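Local coordinates for protein taurocyamine kinase (PDB 4WOD) that reversibly transfers phosphate from ATP to taurocyamine in a magnesium-dependent reaction, through a duplicated phosphagen kinase chain, at residues Glu429-Cys432 and Tyr433-Ile437; Pro632-Leu635 and Gly636-Arg640; Gly43-Leu46 and Ala47-Val50; Gln2-Ser5 and Leu6-Gln10. The protein carries 4 engineered substitutions. One frame throughout, in Å; residues are numbered along the deposited sequence.

Overall arrangement
The contacts form two local pairs at opposite sides of the two-repeat chain. Contacts 3 and 4 lie in the first repeat, centres about 9 Å apart, and each caps the start of a helix. The two helices pack together, with Ala47 O 3.3 Å from Leu9 CD1. Contact 3 is nearer the bound arginine, about 11 Å from the side chain of Val50; contact 4 lies away from the annotated sites. Contacts 1 and 2, in the second repeat, have centres about 16 Å apart and meet where Tyr433 OH comes 3.4 Å from Pro632 N, close to the predicted active-site Cys631. Between the pairs, centres are at least 60 Å apart.

Contact 1 (Glu429-Cys432 and Tyr433-Ile437); sequences EAEC and YSTFI
Four hydrogen bonds from Ser434 and Thr435 converge on the carbonyl oxygen of Glu431. Thr435 N comes to Glu431 O at 2.9 Å, nearly along the C=O axis. The other three donors approach at a bend: Ser434 N lies above the carbonyl plane 3.0 Å from Glu431 O, and Thr435 OG1 is also well out of that plane, 3.1 Å from the same oxygen. Ser434 OG is tilted less and stands 3.2 Å from Glu431 O. For Thr435, chi1 of -54° puts OG1 beside the backbone N and opposite the carbonyl carbon, within reach of the oxygen four residues back. The extended chain of Glu431 crosses the Thr435 side chain at a slant and brings OE2 to 3.1 Å from Thr435 OG1; OE2 is itself bonded to Thr404 N.

Two more backbone bonds continue the turn, from Tyr433 N to Ala430 O and from Phe436 N to Cys432 O. A type I beta turn, Glu429 to Cys432, runs directly into the short helix 432-435 of the second phosphagen kinase N-terminal domain; Phe436 breaks it and stands at the N-cap of helix 437-448.

Ala430 O sits in the plane of the Tyr433 ring at its edge, 3.5 Å from CD2. Cys432 SG lies at the edge of the Phe436 ring, 5.5 Å from the centroid, in a sulfur-aromatic contact, while Thr435 CG2 covers one face of that ring over its centre. Tyr398 meets Phe436 edge-to-face. Tyr433 OH bonds to Thr629 O, and the Tyr433 side chain lies about 6 Å (nearest atoms) from that of Cys631, the predicted active-site residue.

Contact 2 (Pro632-Leu635 and Gly636-Arg640); sequences PSNL and GTSMR
Gly636 takes the chain away from Leu635 with positive phi (80°) and psi near -107°, as the second residue of a type II' beta turn. The peptide carbonyl of Leu635 is left facing back across this turn, toward Ser638.

Thr637 occupies the third position. Its side chain leaves the turn and works forward along the chain: OG1 accepts from Met639 N at 3.1 Å, an ST turn, and donates to Arg690 O, which gives this buried hydroxyl a partner in each role. The turn joins the segment just after the predicted active-site Cys631 to strand 639-646 of the eight-stranded antiparallel catalytic sheet.

Ser638 closes the turn, its N making a weak, long bond of 3.3 Å to Leu635 O. Its backbone is in the left-handed region, and the reversal brings the hydroxyl to the backbone carbonyl and side-chain oxygen of Asn634. With OG extended away from its own N (chi1 -166°), Ser638 OG comes 2.9 Å from Asn634 O and 3.5 Å from Asn634 OD1. Both bonds are weak, and which oxygen takes the single proton is not settled. Ser638 CA adds a CH...O contact to Asn634 O at 3.1 Å. Asn634 OD1 has a stronger partner in Arg486 NH1, a residue predicted to bind ATP, and Ser638 OG is also bonded to Gly488 N.

Met639 starts the strand, and Arg640, itself predicted to bind ATP, is extended as far as NE and forms a salt bridge from NH2 to Asp684 OD1.

Contact 3 (Gly43-Leu46 and Ala47-Val50); sequences GGTL and AQCV
A capping box between Thr45 and Gln48 opens helix 46-55 of the first phosphagen kinase N-terminal domain. Thr45 is the N-cap: its OG1 accepts from Gln48 N at 3.3 Å, and the return bond runs from Thr45 N to Gln48 OE1 at 3.0 Å. OG1 is brought over the helix end by chi1 of 64°, which sets it between the backbone N and the carbonyl carbon of Thr45.

The two side chains cross at about a right angle, with Thr45 OG1 3.4 Å from Gln48 CG. Gln48 CG lies beside its own backbone N (chi1 -72°), and the extended chain beyond it carries the amide back to the residues before the helix. There Thr45 N meets OE1 from above the amide carbonyl plane, and OE1 also lies 3.2 Å from Gly44 CA. The other end of the amide is engaged too, since Gln48 NE2 bonds to Met1 O; bonds at both ends probably fix the rotation of the group.

Behind the cap the ordinary helical bonding begins. Cys49 N reaches Thr45 O at 3.3 Å, in the carbonyl plane, and Gln48 N makes a further weak bond to that oxygen. The next bond of the series runs from Val50 N to Leu46 O, nearly in line with the carbonyl.

The apolar flank is held by Leu46, which is buried and packs on Ile31 and Tyr35 of helix 29-35 and on Phe76 of helix 74-84. Val50 touches Phe76 as well as Leu6 and Leu9 of helix 6-14. Along the helix itself, Leu46 CD1 lies 4.2 Å from both Cys49 CB and Val50 CG1.

Contact 4 (Gln2-Ser5 and Leu6-Gln10); sequences QVES and LQNLQ
Ser5 caps the N-terminus of helix 6-14, its OG accepting from Asn8 N at 3.2 Å. A chi1 of 64° tucks OG in over the first turn, flanked by the N and C of its own residue. One turn on, Leu9 N bonds to Ser5 O at 3.0 Å, in the carbonyl plane, so that both oxygens of Ser5 hold amides of the opening turn.

A side-chain bond supplements the cap. Asn8 ND2 gives a nearly straight hydrogen bond (164°) to Glu4 OE2 at 2.9 Å. The acceptor lies in the amide plane of Asn8, but the carboxylate is turned 79° from that plane and receives the N-H close to the line of its C-O bond. Nearer the backbone of the same residue, Glu4 CB meets Leu9 CD2 at 4.0 Å. The negative charge of Glu4, standing near the helix N-terminus, is consistent with a favourable interaction with the helix dipole.

Beside these polar bonds, the methylene CG of Gln7 packs against Ser5 OG at 3.4 Å. Leu9 lies on another flank of the helix and touches Asn51 and Ala54 of helix 46-55, while Glu4 rests on Tyr55. Leu6 leans on Val32 of helix 29-35, and Gln10 NE2 bonds to Asp29 OD1 and Leu27 O.

Contact 1 (Glu429-Cys432 and Tyr433-Ile437)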
loop_
_atom_site.group_PDB
_atom_site.type_symbol
_atom_site.label_atom_id
_atom_site.label_comp_id
_atom_site.label_asym_id
_atom_site.label_seq_id
_atom_site.Cartn_x
_atom_site.Cartn_y
_atom_site.Cartn_z
ATOM N N GLU A 429 -22.092 -7.210 6.883
ATOM C CA GLU A 429 -23.299 -7.799 6.280
ATOM C C GLU A 429 -24.524 -7.152 6.921
ATOM O O GLU A 429 -24.408 -6.509 7.962
ATOM C CB GLU A 429 -23.333 -9.321 6.467
ATOM C CG GLU A 429 -23.527 -9.781 7.904
ATOM C CD GLU A 429 -23.842 -11.263 7.970
ATOM O OE1 GLU A 429 -24.673 -11.720 7.155
ATOM O OE2 GLU A 429 -23.241 -11.982 8.802
ATOM N N ALA A 430 -25.694 -7.351 6.325
ATOM C CA ALA A 430 -26.914 -6.726 6.791
ATOM C C ALA A 430 -27.189 -7.033 8.249
ATOM O O ALA A 430 -27.712 -6.181 8.968
ATOM C CB ALA A 430 -28.109 -7.169 5.933
ATOM N N GLU A 431 -26.841 -8.247 8.675
ATOM C CA GLU A 431 -27.153 -8.701 10.032
ATOM C C GLU A 431 -26.423 -7.860 11.089
ATOM O O GLU A 431 -26.812 -7.816 12.261
ATOM C CB GLU A 431 -26.801 -10.183 10.193
ATOM C CG GLU A 431 -27.285 -10.788 11.512
ATOM C CD GLU A 431 -26.834 -12.224 11.693
ATOM O OE1 GLU A 431 -27.043 -13.027 10.762
ATOM O OE2 GLU A 431 -26.262 -12.549 12.759
ATOM N N CYS A 432 -25.364 -7.190 10.664
ATOM C CA CYS A 432 -24.626 -6.300 11.549
ATOM C C CYS A 432 -25.553 -5.281 12.218
ATOM O O CYS A 432 -25.351 -4.925 13.390
ATOM C CB CYS A 432 -23.510 -5.593 10.764
ATOM S SG CYS A 432 -22.080 -6.646 10.434
ATOM N N TYR A 433 -26.589 -4.846 11.492
ATOM C CA TYR A 433 -27.481 -3.817 12.002
ATOM C C TYR A 433 -28.490 -4.320 13.041
ATOM O O TYR A 433 -29.251 -3.536 13.594
ATOM C CB TYR A 433 -28.231 -3.143 10.848
ATOM C CG TYR A 433 -27.311 -2.306 9.985
ATOM C CD1 TYR A 433 -26.981 -1.000 10.348
ATOM C CD2 TYR A 433 -26.751 -2.827 8.826
ATOM C CE1 TYR A 433 -26.141 -0.213 9.554
ATOM C CE2 TYR A 433 -25.884 -2.057 8.034
ATOM C CZ TYR A 433 -25.591 -0.756 8.399
ATOM O OH TYR A 433 -24.735 0.008 7.602
ATOM N N SER A 434 -28.515 -5.610 13.297
ATOM C CA SER A 434 -29.272 -6.084 14.445
ATOM C C SER A 434 -28.310 -6.660 15.487
ATOM O O SER A 434 -28.451 -6.368 16.669
ATOM C CB SER A 434 -30.335 -7.111 14.025
ATOM O OG SER A 434 -29.740 -8.313 13.574
ATOM N N THR A 435 -27.341 -7.472 15.058
ATOM C CA THR A 435 -26.378 -8.082 15.991
ATOM C C THR A 435 -25.617 -7.034 16.819
ATOM O O THR A 435 -25.359 -7.226 18.029
ATOM C CB THR A 435 -25.363 -8.960 15.242
ATOM O OG1 THR A 435 -26.061 -9.910 14.431
ATOM C CG2 THR A 435 -24.427 -9.694 16.222
ATOM N N PHE A 436 -25.275 -5.916 16.179
ATOM C CA PHE A 436 -24.550 -4.839 16.872
ATOM C C PHE A 436 -25.368 -3.555 17.002
ATOM O O PHE A 436 -24.815 -2.454 16.906
ATOM C CB PHE A 436 -23.236 -4.529 16.148
ATOM C CG PHE A 436 -22.336 -5.723 15.991
ATOM C CD1 PHE A 436 -21.767 -6.317 17.093
ATOM C CD2 PHE A 436 -22.085 -6.267 14.741
ATOM C CE1 PHE A 436 -20.948 -7.423 16.959
ATOM C CE2 PHE A 436 -21.263 -7.354 14.599
ATOM C CZ PHE A 436 -20.695 -7.942 15.707
ATOM N N ILE A 437 -26.675 -3.706 17.204
ATOM C CA ILE A 437 -27.596 -2.574 17.248
ATOM C C ILE A 437 -27.194 -1.534 18.317
ATOM O O ILE A 437 -27.368 -0.333 18.110
ATOM C CB ILE A 437 -29.060 -3.063 17.485
ATOM C CG1 ILE A 437 -30.057 -1.907 17.377
ATOM C CG2 ILE A 437 -29.208 -3.767 18.845
ATOM C CD1 ILE A 437 -31.509 -2.388 17.108
#

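Contact 2 (Pro632-Leu635 and Gly636-Arg640)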
loop_
_atom_site.group_PDB
_atom_site.type_symbol
_atom_site.label_atom_id
_atom_site.label_comp_id
_atom_site.label_asym_id
_atom_site.label_seq_id
_atom_site.Cartn_x
_atom_site.Cartn_y
_atom_site.Cartn_z
ATOM N N PRO A 632 -23.122 3.013 7.193
ATOM C CA PRO A 632 -24.360 3.478 7.824
ATOM C C PRO A 632 -24.749 4.884 7.356
ATOM O O PRO A 632 -25.873 5.294 7.550
ATOM C CB PRO A 632 -24.029 3.464 9.319
ATOM C CG PRO A 632 -22.860 2.564 9.456
ATOM C CD PRO A 632 -22.079 2.701 8.185
ATOM N N SER A 633 -23.823 5.613 6.749
ATOM C CA SER A 633 -24.120 6.945 6.253
ATOM C C SER A 633 -25.094 6.904 5.072
ATOM O O SER A 633 -25.749 7.913 4.758
ATOM C CB SER A 633 -22.830 7.648 5.826
ATOM O OG SER A 633 -22.304 7.057 4.648
ATOM N N ASN A 634 -25.182 5.747 4.412
ATOM C CA ASN A 634 -25.968 5.651 3.186
ATOM C C ASN A 634 -27.215 4.772 3.220
ATOM O O ASN A 634 -27.640 4.248 2.188
ATOM C CB ASN A 634 -25.074 5.201 2.048
ATOM C CG ASN A 634 -24.896 6.287 1.019
ATOM O OD1 ASN A 634 -25.799 6.550 0.227
ATOM N ND2 ASN A 634 -23.741 6.959 1.049
ATOM N N LEU A 635 -27.800 4.632 4.404
ATOM C CA LEU A 635 -29.094 3.982 4.608
ATOM C C LEU A 635 -30.348 4.772 4.194
ATOM O O LEU A 635 -30.269 5.901 3.721
ATOM C CB LEU A 635 -29.244 3.641 6.094
ATOM C CG LEU A 635 -28.125 2.844 6.735
ATOM C CD1 LEU A 635 -28.288 2.909 8.274
ATOM C CD2 LEU A 635 -28.147 1.399 6.246
ATOM N N GLY A 636 -31.511 4.159 4.408
ATOM C CA GLY A 636 -32.786 4.789 4.103
ATOM C C GLY A 636 -33.087 4.690 2.620
ATOM O O GLY A 636 -33.413 3.621 2.117
ATOM N N THR A 637 -32.962 5.817 1.929
ATOM C CA THR A 637 -33.113 5.857 0.480
ATOM C C THR A 637 -31.841 5.423 -0.220
ATOM O O THR A 637 -31.879 4.957 -1.357
ATOM C CB THR A 637 -33.438 7.270 -0.012
ATOM O OG1 THR A 637 -32.336 8.131 0.309
ATOM C CG2 THR A 637 -34.711 7.786 0.627
ATOM N N SER A 638 -30.717 5.643 0.459
ATOM C CA SER A 638 -29.393 5.475 -0.114
ATOM C C SER A 638 -29.233 6.308 -1.375
ATOM O O SER A 638 -28.517 5.909 -2.277
ATOM C CB SER A 638 -29.117 4.008 -0.437
ATOM O OG SER A 638 -27.736 3.827 -0.691
ATOM N N MET A 639 -29.924 7.438 -1.430
ATOM C CA MET A 639 -30.079 8.203 -2.664
ATOM C C MET A 639 -29.351 9.511 -2.604
ATOM O O MET A 639 -29.522 10.291 -1.667
ATOM C CB MET A 639 -31.550 8.477 -2.964
ATOM C CG MET A 639 -31.765 9.279 -4.246
ATOM S SD MET A 639 -33.499 9.367 -4.751
ATOM C CE MET A 639 -33.668 7.753 -5.557
ATOM N N ARG A 640 -28.553 9.756 -3.629
ATOM C CA ARG A 640 -27.872 11.014 -3.784
ATOM C C ARG A 640 -28.162 11.572 -5.169
ATOM O O ARG A 640 -27.739 11.000 -6.177
ATOM C CB ARG A 640 -26.362 10.843 -3.558
ATOM C CG ARG A 640 -25.552 12.137 -3.651
ATOM C CD ARG A 640 -24.055 11.813 -3.508
ATOM N NE ARG A 640 -23.181 12.980 -3.550
ATOM C CZ ARG A 640 -22.793 13.599 -4.664
ATOM N NH1 ARG A 640 -23.221 13.184 -5.849
ATOM N NH2 ARG A 640 -21.977 14.644 -4.595
#

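Contact 3 (Gly43-Leu46 and Ala47-Val50)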
loop_
_atom_site.group_PDB
_atom_site.type_symbol
_atom_site.label_atom_id
_atom_site.label_comp_id
_atom_site.label_asym_id
_atom_site.label_seq_id
_atom_site.Cartn_x
_atom_site.Cartn_y
_atom_site.Cartn_z
ATOM N N GLY A 43 39.187 7.513 -11.306
ATOM C CA GLY A 43 39.019 7.589 -12.747
ATOM C C GLY A 43 37.646 7.212 -13.266
ATOM O O GLY A 43 37.450 7.094 -14.476
ATOM N N GLY A 44 36.700 7.006 -12.362
ATOM C CA GLY A 44 35.351 6.614 -12.745
ATOM C C GLY A 44 34.497 7.783 -13.221
ATOM O O GLY A 44 34.776 8.935 -12.890
ATOM N N THR A 45 33.459 7.474 -14.005
ATOM C CA THR A 45 32.537 8.474 -14.539
ATOM C C THR A 45 31.102 8.234 -14.092
ATOM O O THR A 45 30.749 7.108 -13.709
ATOM C CB THR A 45 32.543 8.473 -16.072
ATOM O OG1 THR A 45 32.055 7.213 -16.541
ATOM C CG2 THR A 45 33.927 8.668 -16.572
ATOM N N LEU A 46 30.273 9.281 -14.164
ATOM C CA LEU A 46 28.854 9.170 -13.842
ATOM C C LEU A 46 28.129 8.223 -14.802
ATOM O O LEU A 46 27.198 7.519 -14.398
ATOM C CB LEU A 46 28.194 10.552 -13.861
ATOM C CG LEU A 46 26.723 10.749 -13.471
ATOM C CD1 LEU A 46 26.342 10.170 -12.076
ATOM C CD2 LEU A 46 26.375 12.231 -13.533
ATOM N N ALA A 47 28.539 8.219 -16.073
ATOM C CA ALA A 47 28.027 7.221 -17.029
ATOM C C ALA A 47 28.182 5.797 -16.472
ATOM O O ALA A 47 27.259 4.983 -16.561
ATOM C CB ALA A 47 28.741 7.336 -18.381
ATOM N N GLN A 48 29.339 5.500 -15.880
ATOM C CA GLN A 48 29.538 4.170 -15.318
ATOM C C GLN A 48 28.578 3.907 -14.172
ATOM O O GLN A 48 28.109 2.765 -14.013
ATOM C CB GLN A 48 30.981 3.984 -14.846
ATOM C CG GLN A 48 31.966 3.854 -15.970
ATOM C CD GLN A 48 33.380 3.832 -15.454
ATOM O OE1 GLN A 48 33.699 4.501 -14.468
ATOM N NE2 GLN A 48 34.232 3.053 -16.100
ATOM N N CYS A 49 28.285 4.951 -13.381
ATOM C CA CYS A 49 27.324 4.830 -12.273
ATOM C C CYS A 49 25.885 4.529 -12.717
ATOM O O CYS A 49 25.189 3.765 -12.060
ATOM C CB CYS A 49 27.289 6.109 -11.428
ATOM S SG CYS A 49 28.826 6.607 -10.625
ATOM N N VAL A 50 25.441 5.158 -13.804
ATOM C CA VAL A 50 24.036 5.084 -14.227
ATOM C C VAL A 50 23.774 4.094 -15.355
ATOM O O VAL A 50 22.621 3.869 -15.751
ATOM C CB VAL A 50 23.509 6.479 -14.688
ATOM C CG1 VAL A 50 23.536 7.475 -13.530
ATOM C CG2 VAL A 50 24.315 7.002 -15.883
#

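Contact 4 (Gln2-Ser5 and Leu6-Gln10)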
loop_
_atom_site.group_PDB
_atom_site.type_symbol
_atom_site.label_atom_id
_atom_site.label_comp_id
_atom_site.label_asym_id
_atom_site.label_seq_id
_atom_site.Cartn_x
_atom_site.Cartn_y
_atom_site.Cartn_z
ATOM N N GLN A 2 33.961 0.029 -20.322
ATOM C CA GLN A 2 33.590 0.940 -21.391
ATOM C C GLN A 2 32.071 0.962 -21.529
ATOM O O GLN A 2 31.438 -0.084 -21.729
ATOM C CB GLN A 2 34.241 0.536 -22.715
ATOM C CG GLN A 2 35.748 0.287 -22.675
ATOM C CD GLN A 2 36.272 -0.175 -24.027
ATOM O OE1 GLN A 2 35.532 -0.773 -24.815
ATOM N NE2 GLN A 2 37.539 0.113 -24.311
ATOM N N VAL A 3 31.502 2.157 -21.391
ATOM C CA VAL A 3 30.069 2.382 -21.517
ATOM C C VAL A 3 29.803 3.571 -22.440
ATOM O O VAL A 3 30.718 4.346 -22.731
ATOM C CB VAL A 3 29.411 2.646 -20.150
ATOM C CG1 VAL A 3 29.624 1.438 -19.230
ATOM C CG2 VAL A 3 29.956 3.957 -19.508
ATOM N N GLU A 4 28.555 3.715 -22.887
ATOM C CA GLU A 4 28.153 4.859 -23.723
ATOM C C GLU A 4 28.334 6.219 -23.036
ATOM O O GLU A 4 28.423 6.309 -21.800
ATOM C CB GLU A 4 26.687 4.719 -24.154
ATOM C CG GLU A 4 26.388 3.421 -24.862
ATOM C CD GLU A 4 25.211 3.508 -25.831
ATOM O OE1 GLU A 4 24.570 2.456 -26.044
ATOM O OE2 GLU A 4 24.949 4.598 -26.397
ATOM N N SER A 5 28.381 7.280 -23.838
ATOM C CA SER A 5 28.291 8.635 -23.287
ATOM C C SER A 5 27.135 8.806 -22.303
ATOM O O SER A 5 26.058 8.206 -22.451
ATOM C CB SER A 5 28.162 9.671 -24.407
ATOM O OG SER A 5 26.950 9.474 -25.098
ATOM N N LEU A 6 27.386 9.616 -21.281
ATOM C CA LEU A 6 26.357 9.981 -20.316
ATOM C C LEU A 6 25.119 10.568 -21.005
ATOM O O LEU A 6 23.987 10.203 -20.678
ATOM C CB LEU A 6 26.923 10.974 -19.295
ATOM C CG LEU A 6 26.011 11.452 -18.163
ATOM C CD1 LEU A 6 25.602 10.286 -17.263
ATOM C CD2 LEU A 6 26.721 12.549 -17.382
ATOM N N GLN A 7 25.323 11.431 -21.994
ATOM C CA GLN A 7 24.154 11.978 -22.683
ATOM C C GLN A 7 23.332 10.878 -23.360
ATOM O O GLN A 7 22.095 10.933 -23.321
ATOM C CB GLN A 7 24.561 13.054 -23.696
ATOM C CG GLN A 7 25.552 12.597 -24.737
ATOM C CD GLN A 7 25.986 13.727 -25.668
ATOM O OE1 GLN A 7 25.613 14.888 -25.484
ATOM N NE2 GLN A 7 26.772 13.384 -26.670
ATOM N N ASN A 8 23.988 9.873 -23.951
ATOM C CA ASN A 8 23.258 8.755 -24.561
ATOM C C ASN A 8 22.444 7.993 -23.547
ATOM O O ASN A 8 21.320 7.581 -23.811
ATOM C CB ASN A 8 24.195 7.754 -25.243
ATOM C CG ASN A 8 24.703 8.245 -26.588
ATOM O OD1 ASN A 8 24.596 9.427 -26.902
ATOM N ND2 ASN A 8 25.277 7.337 -27.375
ATOM N N LEU A 9 23.053 7.766 -22.391
ATOM C CA LEU A 9 22.437 6.962 -21.344
ATOM C C LEU A 9 21.224 7.710 -20.774
ATOM O O LEU A 9 20.177 7.112 -20.476
ATOM C CB LEU A 9 23.470 6.632 -20.244
ATOM C CG LEU A 9 24.619 5.662 -20.587
ATOM C CD1 LEU A 9 25.587 5.451 -19.393
ATOM C CD2 LEU A 9 24.102 4.327 -21.110
ATOM N N GLN A 10 21.354 9.024 -20.646
ATOM C CA GLN A 10 20.244 9.843 -20.174
ATOM C C GLN A 10 19.051 9.745 -21.126
ATOM O O GLN A 10 17.930 9.483 -20.701
ATOM C CB GLN A 10 20.649 11.312 -20.024
ATOM C CG GLN A 10 19.520 12.190 -19.502
ATOM C CD GLN A 10 19.629 13.634 -19.975
ATOM O OE1 GLN A 10 20.063 13.888 -21.094
ATOM N NE2 GLN A 10 19.251 14.585 -19.116
#